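Local coordinates for uncharacterized protein (PDB 4ECO) that is of unknown function but carries leucine-rich repeats, a fold that commonly serves in protein binding, at residues Ser441-Ser446 with Met465-Thr470; Thr470-Asn475 with Asn498-Leu503; Thr84-Glu89 with Gly102-Leu107; Ala58-Asn63 with Ala71-Ser76. All coordinates share one frame; numbering follows the deposited sequence.

Interaction 1. Residues Ser441-Ser446 with Met465-Thr470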
loop_
_atom_site.group_PDB
_atom_site.type_symbol
_atom_site.label_atom_id
_atom_site.label_comp_id
_atom_site.label_asym_id
_atom_site.label_seq_id
_atom_site.Cartn_x
_atom_site.Cartn_y
_atom_site.Cartn_z
ATOM N N SER A 441 -4.093 8.808 -14.397
ATOM C CA SER A 441 -5.500 9.243 -14.344
ATOM C C SER A 441 -5.677 10.402 -13.337
ATOM O O SER A 441 -4.837 10.588 -12.461
ATOM C CB SER A 441 -6.443 8.078 -14.010
ATOM O OG SER A 441 -6.138 7.443 -12.780
ATOM N N ASN A 442 -6.741 11.195 -13.488
ATOM C CA ASN A 442 -7.068 12.370 -12.658
ATOM C C ASN A 442 -5.866 13.324 -12.503
ATOM O O ASN A 442 -5.339 13.519 -11.408
ATOM C CB ASN A 442 -7.620 11.977 -11.287
ATOM C CG ASN A 442 -9.083 11.683 -11.334
ATOM O OD1 ASN A 442 -9.900 12.597 -11.508
ATOM N ND2 ASN A 442 -9.436 10.394 -11.216
ATOM N N ASN A 443 -5.464 13.934 -13.614
ATOM C CA ASN A 443 -4.394 14.932 -13.656
ATOM C C ASN A 443 -4.852 16.095 -14.557
ATOM O O ASN A 443 -6.058 16.255 -14.781
ATOM C CB ASN A 443 -3.072 14.299 -14.141
ATOM C CG ASN A 443 -2.204 13.790 -13.031
ATOM O OD1 ASN A 443 -1.557 14.557 -12.339
ATOM N ND2 ASN A 443 -2.135 12.490 -12.852
ATOM N N GLN A 444 -3.916 16.896 -15.082
ATOM C CA GLN A 444 -4.271 18.011 -15.940
ATOM C C GLN A 444 -3.472 17.948 -17.243
ATOM O O GLN A 444 -3.101 18.993 -17.802
ATOM C CB GLN A 444 -4.040 19.317 -15.199
ATOM C CG GLN A 444 -5.109 19.599 -14.159
ATOM C CD GLN A 444 -4.832 20.882 -13.440
ATOM O OE1 GLN A 444 -4.629 20.908 -12.228
ATOM N NE2 GLN A 444 -4.767 21.973 -14.184
ATOM N N ILE A 445 -3.254 16.708 -17.753
ATOM C CA ILE A 445 -2.478 16.436 -18.962
ATOM C C ILE A 445 -3.267 16.878 -20.214
ATOM O O ILE A 445 -4.310 16.292 -20.514
ATOM C CB ILE A 445 -2.077 14.924 -19.010
ATOM C CG1 ILE A 445 -1.130 14.567 -17.848
ATOM C CG2 ILE A 445 -1.454 14.526 -20.381
ATOM C CD1 ILE A 445 -1.010 13.057 -17.569
ATOM N N SER A 446 -2.741 17.879 -20.958
ATOM C CA SER A 446 -3.360 18.405 -22.207
ATOM C C SER A 446 -2.584 18.013 -23.477
ATOM O O SER A 446 -3.099 18.172 -24.587
ATOM C CB SER A 446 -3.474 19.924 -22.163
ATOM O OG SER A 446 -2.279 20.513 -21.683
HETATM N N MSE A 465 -7.011 8.412 -18.099
HETATM C CA MSE A 465 -8.386 8.789 -17.807
HETATM C C MSE A 465 -8.430 10.049 -16.918
HETATM O O MSE A 465 -7.657 10.169 -15.957
HETATM C CB MSE A 465 -9.155 7.610 -17.136
HETATM C CG MSE A 465 -10.552 7.997 -16.557
HETATM SE SE MSE A 465 -10.501 8.766 -14.712
HETATM C CE MSE A 465 -10.242 7.090 -13.785
ATOM N N GLY A 466 -9.397 10.919 -17.199
ATOM C CA GLY A 466 -9.608 12.110 -16.384
ATOM C C GLY A 466 -8.516 13.129 -16.542
ATOM O O GLY A 466 -7.876 13.503 -15.564
ATOM N N ASN A 467 -8.292 13.573 -17.782
ATOM C CA ASN A 467 -7.282 14.567 -18.095
ATOM C C ASN A 467 -7.861 15.623 -19.046
ATOM O O ASN A 467 -9.080 15.787 -19.095
ATOM C CB ASN A 467 -6.031 13.896 -18.640
ATOM C CG ASN A 467 -5.173 13.429 -17.509
ATOM O OD1 ASN A 467 -4.639 14.234 -16.756
ATOM N ND2 ASN A 467 -5.068 12.136 -17.319
HETATM N N MSE A 468 -6.999 16.339 -19.771
HETATM C CA MSE A 468 -7.371 17.477 -20.617
HETATM C C MSE A 468 -7.072 17.275 -22.083
HETATM O O MSE A 468 -7.074 18.258 -22.841
HETATM C CB MSE A 468 -6.601 18.733 -20.148
HETATM C CG MSE A 468 -6.861 19.118 -18.701
HETATM SE SE MSE A 468 -8.756 19.474 -18.426
HETATM C CE MSE A 468 -8.798 18.978 -16.394
ATOM N N LEU A 469 -6.816 16.030 -22.493
ATOM C CA LEU A 469 -6.492 15.725 -23.885
ATOM C C LEU A 469 -7.675 16.055 -24.802
ATOM O O LEU A 469 -8.830 15.831 -24.427
ATOM C CB LEU A 469 -6.070 14.258 -24.035
ATOM C CG LEU A 469 -4.830 13.864 -23.229
ATOM C CD1 LEU A 469 -4.812 12.383 -22.946
ATOM C CD2 LEU A 469 -3.533 14.334 -23.885
ATOM N N THR A 470 -7.376 16.683 -25.952
ATOM C CA THR A 470 -8.356 17.075 -26.976
ATOM C C THR A 470 -8.074 16.303 -28.263
ATOM O O THR A 470 -8.988 16.101 -29.073
ATOM C CB THR A 470 -8.358 18.580 -27.204
ATOM O OG1 THR A 470 -7.011 19.048 -27.316
ATOM C CG2 THR A 470 -9.059 19.322 -26.091
#
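N467 reaches from the loop after strand 461-463 to the backbone of I445 in the loop after strand 435-439, forming a rung of the asparagine ladder that links successive turns of a leucine-rich repeat solenoid. Its CG stands anti to the carbonyl carbon, beside the backbone N (chi1 -84°). OD1 thereby meets the N-H of I445 at 3.0 Å in a bond close to straight, although the modelled place of OD1 is somewhat uncertain. ND2 of the same buried amide donates to the main-chain oxygens of L464 and L440. An alanine here would probably leave the N-H of I445 without its acceptor and take one donor from each of those two carbonyls, weakening the tie between neighbouring turns. N443 holds the equivalent place one turn earlier, its OD1 accepting from the N-H of I414 and its ND2 giving to the oxygen of F409.

Backbone bonds run alongside this amide: N443 N meets G466 O at 3.1 Å, and M468 N meets I445 O at 2.8 Å. The buried side chains of I445 and L469 lie side by side and point the same way into the coil, CG2 of I445 being 4.1 Å from CD2 of L469.

At the other end of the contact, M465, modelled as selenomethionine, has CG anti to its backbone N (chi1 170°) and then bends at both following torsions. The folded chain lies next to N442, pointing the same way, with SE 4.0 Å from ND2 of N442. Its terminal methyl ends beside the serine of the facing loop, CE 3.9 Å from CB of S441.

Interaction 2. Residues Thr470-Asn475 with Asn498-Leu503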
loop_
_atom_site.group_PDB
_atom_site.type_symbol
_atom_site.label_atom_id
_atom_site.label_comp_id
_atom_site.label_asym_id
_atom_site.label_seq_id
_atom_site.Cartn_x
_atom_site.Cartn_y
_atom_site.Cartn_z
ATOM N N THR A 470 -7.376 16.683 -25.952
ATOM C CA THR A 470 -8.356 17.075 -26.976
ATOM C C THR A 470 -8.074 16.303 -28.263
ATOM O O THR A 470 -8.988 16.101 -29.073
ATOM C CB THR A 470 -8.358 18.580 -27.204
ATOM O OG1 THR A 470 -7.011 19.048 -27.316
ATOM C CG2 THR A 470 -9.059 19.322 -26.091
ATOM N N GLU A 471 -6.810 15.857 -28.440
ATOM C CA GLU A 471 -6.402 15.027 -29.571
ATOM C C GLU A 471 -5.001 14.432 -29.343
ATOM O O GLU A 471 -4.162 15.044 -28.668
ATOM C CB GLU A 471 -6.461 15.768 -30.924
ATOM C CG GLU A 471 -5.564 16.982 -31.058
ATOM C CD GLU A 471 -5.738 17.700 -32.376
ATOM O OE1 GLU A 471 -5.579 17.053 -33.441
ATOM O OE2 GLU A 471 -6.020 18.919 -32.334
ATOM N N ILE A 472 -4.791 13.199 -29.878
ATOM C CA ILE A 472 -3.526 12.461 -29.875
ATOM C C ILE A 472 -3.064 12.538 -31.340
ATOM O O ILE A 472 -3.463 11.698 -32.165
ATOM C CB ILE A 472 -3.582 11.005 -29.298
ATOM C CG1 ILE A 472 -4.593 10.792 -28.131
ATOM C CG2 ILE A 472 -2.187 10.478 -28.996
ATOM C CD1 ILE A 472 -4.263 11.311 -26.787
ATOM N N PRO A 473 -2.322 13.616 -31.703
ATOM C CA PRO A 473 -1.957 13.825 -33.111
ATOM C C PRO A 473 -0.915 12.846 -33.666
ATOM O O PRO A 473 -0.371 11.992 -32.957
ATOM C CB PRO A 473 -1.394 15.241 -33.109
ATOM C CG PRO A 473 -0.869 15.433 -31.741
ATOM C CD PRO A 473 -1.823 14.717 -30.855
ATOM N N LYS A 474 -0.665 13.018 -34.976
ATOM C CA LYS A 474 0.193 12.288 -35.898
ATOM C C LYS A 474 1.365 11.601 -35.180
ATOM O O LYS A 474 1.337 10.381 -35.118
ATOM C CB LYS A 474 0.702 13.222 -37.034
ATOM C CG LYS A 474 1.487 12.512 -38.129
ATOM C CD LYS A 474 1.398 13.172 -39.514
ATOM C CE LYS A 474 2.467 14.196 -39.785
ATOM N NZ LYS A 474 2.768 14.307 -41.240
ATOM N N ASN A 475 2.367 12.320 -34.655
ATOM C CA ASN A 475 3.478 11.581 -34.072
ATOM C C ASN A 475 3.492 11.709 -32.547
ATOM O O ASN A 475 4.200 12.549 -31.980
ATOM C CB ASN A 475 4.783 12.041 -34.691
ATOM C CG ASN A 475 4.916 11.633 -36.128
ATOM O OD1 ASN A 475 4.903 10.448 -36.466
ATOM N ND2 ASN A 475 5.058 12.610 -37.000
ATOM N N ASN A 498 -11.976 12.582 -21.082
ATOM C CA ASN A 498 -11.129 13.576 -21.711
ATOM C C ASN A 498 -12.043 14.368 -22.635
ATOM O O ASN A 498 -13.275 14.292 -22.490
ATOM C CB ASN A 498 -9.920 12.938 -22.416
ATOM C CG ASN A 498 -8.739 12.739 -21.516
ATOM O OD1 ASN A 498 -7.931 13.632 -21.331
ATOM N ND2 ASN A 498 -8.595 11.564 -20.951
ATOM N N LYS A 499 -11.479 15.139 -23.559
ATOM C CA LYS A 499 -12.287 15.918 -24.469
ATOM C C LYS A 499 -11.793 15.634 -25.882
ATOM O O LYS A 499 -11.740 16.539 -26.718
ATOM C CB LYS A 499 -12.218 17.405 -24.068
ATOM C CG LYS A 499 -13.023 17.738 -22.810
ATOM C CD LYS A 499 -12.681 19.094 -22.269
ATOM C CE LYS A 499 -13.544 19.472 -21.087
ATOM N NZ LYS A 499 -13.174 20.814 -20.538
ATOM N N LEU A 500 -11.443 14.344 -26.142
ATOM C CA LEU A 500 -10.871 13.867 -27.396
ATOM C C LEU A 500 -11.851 13.897 -28.551
ATOM O O LEU A 500 -12.956 13.380 -28.439
ATOM C CB LEU A 500 -10.335 12.433 -27.243
ATOM C CG LEU A 500 -9.081 12.227 -26.382
ATOM C CD1 LEU A 500 -8.884 10.765 -26.059
ATOM C CD2 LEU A 500 -7.837 12.740 -27.085
ATOM N N THR A 501 -11.411 14.454 -29.686
ATOM C CA THR A 501 -12.162 14.523 -30.960
ATOM C C THR A 501 -11.430 13.781 -32.055
ATOM O O THR A 501 -12.056 13.405 -33.062
ATOM C CB THR A 501 -12.407 15.963 -31.414
ATOM O OG1 THR A 501 -11.172 16.672 -31.356
ATOM C CG2 THR A 501 -13.472 16.681 -30.581
ATOM N N LYS A 502 -10.107 13.551 -31.865
ATOM C CA LYS A 502 -9.276 12.892 -32.866
ATOM C C LYS A 502 -8.166 12.048 -32.301
ATOM O O LYS A 502 -7.561 12.379 -31.285
ATOM C CB LYS A 502 -8.614 13.935 -33.790
ATOM C CG LYS A 502 -9.119 13.938 -35.222
ATOM C CD LYS A 502 -8.755 15.251 -35.938
ATOM C CE LYS A 502 -9.544 16.463 -35.457
ATOM N NZ LYS A 502 -9.112 17.721 -36.124
ATOM N N LEU A 503 -7.846 10.991 -33.047
ATOM C CA LEU A 503 -6.694 10.151 -32.796
ATOM C C LEU A 503 -5.747 10.346 -34.011
ATOM O O LEU A 503 -5.699 11.460 -34.555
ATOM C CB LEU A 503 -7.068 8.681 -32.510
ATOM C CG LEU A 503 -7.914 8.386 -31.241
ATOM C CD1 LEU A 503 -8.008 6.909 -31.015
ATOM C CD2 LEU A 503 -7.343 9.042 -29.973
#
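I472 packs its aliphatic side chain against two leucines, L500 and L503, of the segment 498-503. At its CB the chain branches, with CG1 turned beside the backbone N and roughly anti to the carbonyl carbon (chi1 -34°). CG1 is the atom that meets both leucines: it lies 3.7 Å from CD2 of L503, whose side chain runs next to it in the same direction, and it also touches CD2 of L500. The tip, CD1, bends at the second torsion (chi2 -75°) and stays over L500, 3.9 Å from CD2 of that residue, the two side chains crossing obliquely. The same L500 methyl reaches the backbone of E471, with CD2 3.6 Å from E471 N.

Both segments belong to loops that follow strands of the leucine-rich repeat solenoid, 461-463 and 492-494, and their buried aliphatic residues fill the interior where one coil stacks on the next; F448 adds to the packing around I472.

Polar links run along the backbones. I472 N donates to K502 O at 3.2 Å. T470 O takes two bonds from a single threonine: T501 N at 3.0 Å and T501 OG1 at 3.2 Å approach it from opposite faces of the carbonyl plane. On the exposed side, CB of E471 is 4.0 Å from CB of K502. The charged ends of the two residues, OE1 of E471 and NZ of K502, remain 4.5 Å apart, beyond a salt bridge.

Interaction 3. Residues Thr84-Glu89 with Gly102-Leu107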
loop_
_atom_site.group_PDB
_atom_site.type_symbol
_atom_site.label_atom_id
_atom_site.label_comp_id
_atom_site.label_asym_id
_atom_site.label_seq_id
_atom_site.Cartn_x
_atom_site.Cartn_y
_atom_site.Cartn_z
ATOM N N THR A 84 9.482 -17.482 26.413
ATOM C CA THR A 84 10.243 -16.983 25.269
ATOM C C THR A 84 9.399 -15.996 24.446
ATOM O O THR A 84 9.950 -15.252 23.629
ATOM C CB THR A 84 10.776 -18.137 24.399
ATOM O OG1 THR A 84 9.714 -18.830 23.740
ATOM C CG2 THR A 84 11.648 -19.099 25.181
ATOM N N GLY A 85 8.101 -15.935 24.722
ATOM C CA GLY A 85 7.190 -15.031 24.030
ATOM C C GLY A 85 6.014 -14.653 24.884
ATOM O O GLY A 85 5.531 -15.459 25.674
ATOM N N LEU A 86 5.567 -13.423 24.762
ATOM C CA LEU A 86 4.466 -12.916 25.576
ATOM C C LEU A 86 3.700 -11.870 24.782
ATOM O O LEU A 86 4.266 -10.842 24.377
ATOM C CB LEU A 86 5.011 -12.348 26.917
ATOM C CG LEU A 86 4.146 -11.399 27.755
ATOM C CD1 LEU A 86 2.798 -11.975 28.030
ATOM C CD2 LEU A 86 4.802 -11.101 29.082
ATOM N N SER A 87 2.404 -12.142 24.559
ATOM C CA SER A 87 1.555 -11.220 23.808
ATOM C C SER A 87 0.278 -10.890 24.573
ATOM O O SER A 87 -0.468 -11.790 24.980
ATOM C CB SER A 87 1.209 -11.793 22.443
ATOM O OG SER A 87 0.345 -10.920 21.741
ATOM N N LEU A 88 0.019 -9.594 24.754
ATOM C CA LEU A 88 -1.191 -9.156 25.424
ATOM C C LEU A 88 -2.250 -8.803 24.428
ATOM O O LEU A 88 -3.327 -8.327 24.832
ATOM C CB LEU A 88 -0.920 -7.945 26.306
ATOM C CG LEU A 88 0.081 -8.077 27.422
ATOM C CD1 LEU A 88 0.284 -6.740 28.056
ATOM C CD2 LEU A 88 -0.321 -9.158 28.424
ATOM N N GLU A 89 -1.953 -9.005 23.116
ATOM C CA GLU A 89 -2.865 -8.670 22.020
ATOM C C GLU A 89 -4.298 -9.164 22.279
ATOM O O GLU A 89 -4.481 -10.333 22.632
ATOM C CB GLU A 89 -2.371 -9.272 20.698
ATOM C CG GLU A 89 -1.249 -8.524 20.007
ATOM C CD GLU A 89 -0.760 -9.294 18.802
ATOM O OE1 GLU A 89 -0.407 -10.490 18.954
ATOM O OE2 GLU A 89 -0.769 -8.712 17.693
ATOM N N GLY A 102 11.291 -7.784 33.757
ATOM C CA GLY A 102 12.740 -7.992 33.671
ATOM C C GLY A 102 13.245 -9.377 34.044
ATOM O O GLY A 102 14.382 -9.723 33.734
ATOM N N GLN A 103 12.396 -10.188 34.682
ATOM C CA GLN A 103 12.688 -11.566 35.075
ATOM C C GLN A 103 12.732 -12.490 33.845
ATOM O O GLN A 103 13.553 -13.418 33.793
ATOM C CB GLN A 103 11.622 -12.057 36.097
ATOM C CG GLN A 103 11.680 -13.537 36.490
ATOM C CD GLN A 103 13.048 -14.046 36.877
ATOM O OE1 GLN A 103 13.816 -13.404 37.615
ATOM N NE2 GLN A 103 13.370 -15.219 36.371
ATOM N N LEU A 104 11.848 -12.226 32.870
ATOM C CA LEU A 104 11.658 -13.010 31.654
ATOM C C LEU A 104 12.779 -12.746 30.678
ATOM O O LEU A 104 12.534 -12.226 29.593
ATOM C CB LEU A 104 10.292 -12.650 31.014
ATOM C CG LEU A 104 9.051 -12.660 31.899
ATOM C CD1 LEU A 104 7.830 -12.401 31.072
ATOM C CD2 LEU A 104 8.902 -13.969 32.617
ATOM N N THR A 105 14.017 -13.105 31.060
ATOM C CA THR A 105 15.224 -12.823 30.271
ATOM C C THR A 105 15.364 -13.708 29.008
ATOM O O THR A 105 16.184 -13.393 28.136
ATOM C CB THR A 105 16.453 -12.972 31.153
ATOM O OG1 THR A 105 16.431 -14.245 31.819
ATOM C CG2 THR A 105 16.584 -11.824 32.142
ATOM N N GLU A 106 14.547 -14.757 28.877
ATOM C CA GLU A 106 14.627 -15.637 27.710
ATOM C C GLU A 106 13.689 -15.168 26.624
ATOM O O GLU A 106 13.631 -15.791 25.551
ATOM C CB GLU A 106 14.332 -17.112 28.074
ATOM C CG GLU A 106 15.349 -17.717 29.028
ATOM C CD GLU A 106 16.809 -17.421 28.723
ATOM O OE1 GLU A 106 17.224 -17.643 27.563
ATOM O OE2 GLU A 106 17.536 -16.966 29.640
ATOM N N LEU A 107 12.957 -14.063 26.903
ATOM C CA LEU A 107 11.968 -13.426 26.026
ATOM C C LEU A 107 12.614 -12.929 24.732
ATOM O O LEU A 107 13.611 -12.184 24.776
ATOM C CB LEU A 107 11.331 -12.262 26.786
ATOM C CG LEU A 107 9.888 -11.876 26.547
ATOM C CD1 LEU A 107 8.961 -13.053 26.585
ATOM C CD2 LEU A 107 9.440 -10.923 27.613
#
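Near the N-terminal end of the leucine-rich repeat solenoid, L86 on strand 83-87 meets L104 and L107, two leucines of the next repeat whose spacing fits the LxxLxxLxL signature of this family. L86 carries its CG anti to the backbone N (chi1 162°), and the side chain meets that of L104 at about a right angle, tip to tip, with CD2 of L86 3.8 Å from CD1 of L104. L107 approaches from nearer the strand backbone. Its CD1 lies 4.0 Å from CB of L86 and 3.5 Å from G85 N, so one methyl bridges the glycine and the leucine after it.

Near the start of the strand, T84 rests its CB and CG2 near the carbonyl of E106, CG2 being 3.9 Å from E106 O. The hydroxyl of T84 is engaged elsewhere, with S76 OG, and E106 uses OE1 in a salt bridge to K207. No hydrogen bond joins the two segments; apolar contact carries the interface. The leucines are presented by a tight fold of backbone: L104 is the centre of an inverse gamma turn and also opens a type I turn, closed by L107 N to L104 O at 3.3 Å.

T84 and G85 form a classic beta bulge opposite S76 of strand 75-77. On its other edge strand 83-87 runs parallel to strand 109-111, whose L110 touches L86, while helix 27-41 packs D31 and A34 against L104.

Interaction 4. Residues Ala58-Asn63 with Ala71-Ser76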
loop_
_atom_site.group_PDB
_atom_site.type_symbol
_atom_site.label_atom_id
_atom_site.label_comp_id
_atom_site.label_asym_id
_atom_site.label_seq_id
_atom_site.Cartn_x
_atom_site.Cartn_y
_atom_site.Cartn_z
ATOM N N ALA A 58 -10.913 -15.796 25.585
ATOM C CA ALA A 58 -9.939 -16.507 26.436
ATOM C C ALA A 58 -9.301 -15.567 27.478
ATOM O O ALA A 58 -9.515 -14.336 27.412
ATOM C CB ALA A 58 -8.849 -17.143 25.578
ATOM N N ASN A 59 -8.534 -16.158 28.452
ATOM C CA ASN A 59 -7.809 -15.457 29.525
ATOM C C ASN A 59 -6.802 -16.395 30.174
ATOM O O ASN A 59 -6.917 -17.610 30.053
ATOM C CB ASN A 59 -8.790 -14.890 30.587
ATOM C CG ASN A 59 -8.209 -13.901 31.590
ATOM O OD1 ASN A 59 -7.039 -13.485 31.536
ATOM N ND2 ASN A 59 -9.032 -13.487 32.540
ATOM N N TRP A 60 -5.813 -15.828 30.862
ATOM C CA TRP A 60 -4.855 -16.602 31.628
ATOM C C TRP A 60 -5.564 -17.238 32.836
ATOM O O TRP A 60 -6.601 -16.745 33.299
ATOM C CB TRP A 60 -3.682 -15.722 32.078
ATOM C CG TRP A 60 -2.812 -15.228 30.957
ATOM C CD1 TRP A 60 -2.991 -15.435 29.621
ATOM C CD2 TRP A 60 -1.601 -14.467 31.086
ATOM N NE1 TRP A 60 -1.963 -14.851 28.910
ATOM C CE2 TRP A 60 -1.102 -14.246 29.784
ATOM C CE3 TRP A 60 -0.881 -13.954 32.181
ATOM C CZ2 TRP A 60 0.062 -13.504 29.544
ATOM C CZ3 TRP A 60 0.284 -13.233 31.944
ATOM C CH2 TRP A 60 0.751 -13.024 30.644
ATOM N N ASN A 61 -5.041 -18.354 33.312
ATOM C CA ASN A 61 -5.632 -19.036 34.447
ATOM C C ASN A 61 -4.524 -19.510 35.334
ATOM O O ASN A 61 -3.565 -20.140 34.846
ATOM C CB ASN A 61 -6.507 -20.179 33.967
ATOM C CG ASN A 61 -7.236 -20.845 35.080
ATOM O OD1 ASN A 61 -6.733 -21.792 35.669
ATOM N ND2 ASN A 61 -8.432 -20.360 35.401
ATOM N N PHE A 62 -4.619 -19.167 36.636
ATOM C CA PHE A 62 -3.593 -19.512 37.627
ATOM C C PHE A 62 -4.187 -20.452 38.690
ATOM O O PHE A 62 -3.540 -20.750 39.703
ATOM C CB PHE A 62 -2.974 -18.230 38.242
ATOM C CG PHE A 62 -2.256 -17.389 37.211
ATOM C CD1 PHE A 62 -0.960 -17.703 36.813
ATOM C CD2 PHE A 62 -2.898 -16.323 36.588
ATOM C CE1 PHE A 62 -0.333 -16.982 35.801
ATOM C CE2 PHE A 62 -2.262 -15.602 35.582
ATOM C CZ PHE A 62 -0.987 -15.941 35.191
ATOM N N ASN A 63 -5.386 -20.978 38.411
ATOM C CA ASN A 63 -6.043 -21.965 39.259
ATOM C C ASN A 63 -5.607 -23.394 38.830
ATOM O O ASN A 63 -6.424 -24.264 38.550
ATOM C CB ASN A 63 -7.549 -21.771 39.213
ATOM C CG ASN A 63 -8.006 -20.513 39.913
ATOM O OD1 ASN A 63 -7.311 -19.955 40.782
ATOM N ND2 ASN A 63 -9.218 -20.075 39.585
ATOM N N ALA A 71 1.735 -22.332 30.848
ATOM C CA ALA A 71 0.696 -22.693 29.891
ATOM C C ALA A 71 -0.409 -21.625 29.893
ATOM O O ALA A 71 -1.351 -21.668 30.688
ATOM C CB ALA A 71 0.141 -24.067 30.210
ATOM N N GLN A 72 -0.245 -20.640 29.002
ATOM C CA GLN A 72 -1.150 -19.510 28.879
ATOM C C GLN A 72 -1.354 -19.098 27.450
ATOM O O GLN A 72 -0.379 -19.029 26.693
ATOM C CB GLN A 72 -0.625 -18.259 29.654
ATOM C CG GLN A 72 -0.323 -18.425 31.154
ATOM C CD GLN A 72 -1.485 -18.880 31.970
ATOM O OE1 GLN A 72 -2.639 -18.847 31.531
ATOM N NE2 GLN A 72 -1.197 -19.346 33.180
ATOM N N PRO A 73 -2.602 -18.688 27.096
ATOM C CA PRO A 73 -2.832 -18.141 25.750
ATOM C C PRO A 73 -2.003 -16.853 25.545
ATOM O O PRO A 73 -2.043 -15.944 26.373
ATOM C CB PRO A 73 -4.344 -17.892 25.736
ATOM C CG PRO A 73 -4.734 -17.753 27.149
ATOM C CD PRO A 73 -3.848 -18.667 27.902
ATOM N N GLY A 74 -1.182 -16.839 24.502
ATOM C CA GLY A 74 -0.319 -15.705 24.191
ATOM C C GLY A 74 1.087 -15.817 24.754
ATOM O O GLY A 74 1.906 -14.893 24.606
ATOM N N VAL A 75 1.376 -16.971 25.406
ATOM C CA VAL A 75 2.676 -17.240 26.014
ATOM C C VAL A 75 3.266 -18.498 25.423
ATOM O O VAL A 75 2.608 -19.531 25.404
ATOM C CB VAL A 75 2.621 -17.346 27.565
ATOM C CG1 VAL A 75 3.996 -17.687 28.142
ATOM C CG2 VAL A 75 2.070 -16.066 28.195
ATOM N N SER A 76 4.522 -18.392 24.945
ATOM C CA SER A 76 5.359 -19.481 24.451
ATOM C C SER A 76 6.488 -19.761 25.458
ATOM O O SER A 76 7.075 -18.834 26.041
ATOM C CB SER A 76 5.941 -19.151 23.076
ATOM O OG SER A 76 7.001 -18.209 23.100
#
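W60 and Q72 cross at about a right angle, the glutamine stem lying over the indole. CB of Q72 sits 3.7 Å from the centroid of the five-membered ring of W60 and 13° off its normal, a CH-pi contact over one face. At the ring's edge, NE1 of W60 donates to P73 O at 2.8 Å, the oxygen tilted slightly from the indole plane. The proline ring also touches this part of the indole, its CD 3.8 Å from CD1 of W60, and V75 reaches the six-membered ring obliquely, with CG2 3.5 Å from CZ2 of W60.

Beyond CB, the Q72 chain bends at its second torsion (chi2 -58°) and brings the amide to the backbone of N61. There it bonds twice: OE1 accepts from N61 N at 3.0 Å, and NE2 donates to N61 O at 3.0 Å in a nearly straight bond. NE2 also gives to W69 O. These partners probably fix the rotation of the amide, whose NE2 lies over one face of F62, 3.6 Å from CE1 of F62, the two planes 37° apart. An alanine in place of W60 would probably leave P73 O without this donor and open a gap beside Q72 and V75.

The indole thus pins the type II turn from Q72 to V75, which leads into strand 75-77, in an aromatic cluster consistent with a cap on the first repeat. W47 meets W60 edge-to-face; L35 of helix 27-41 and L86 of strand 83-87 also pack against W60.

How the interactions relate
Along the chain the order is interaction 4, 3, 1 and 2. Interactions 3 and 4 are neighbours at the N-terminal end, their centres about 13 Å apart, joined through the antiparallel strands 75-77 and 83-87 and by packing of L86 on W60. Interactions 1 and 2 share T470, with centres about 12 Å apart, and lie in loops after strands 435-439, 461-463 and 492-494, linking three successive turns; N498 carries the asparagine ladder onward to L469. The two pairs sit on opposite sides of the chain's centre, interactions 2 and 4 being about 68 Å apart between centres. Interactions 1 to 3 thus join adjacent coils; interaction 4 belongs to what is probably the N-terminal cap.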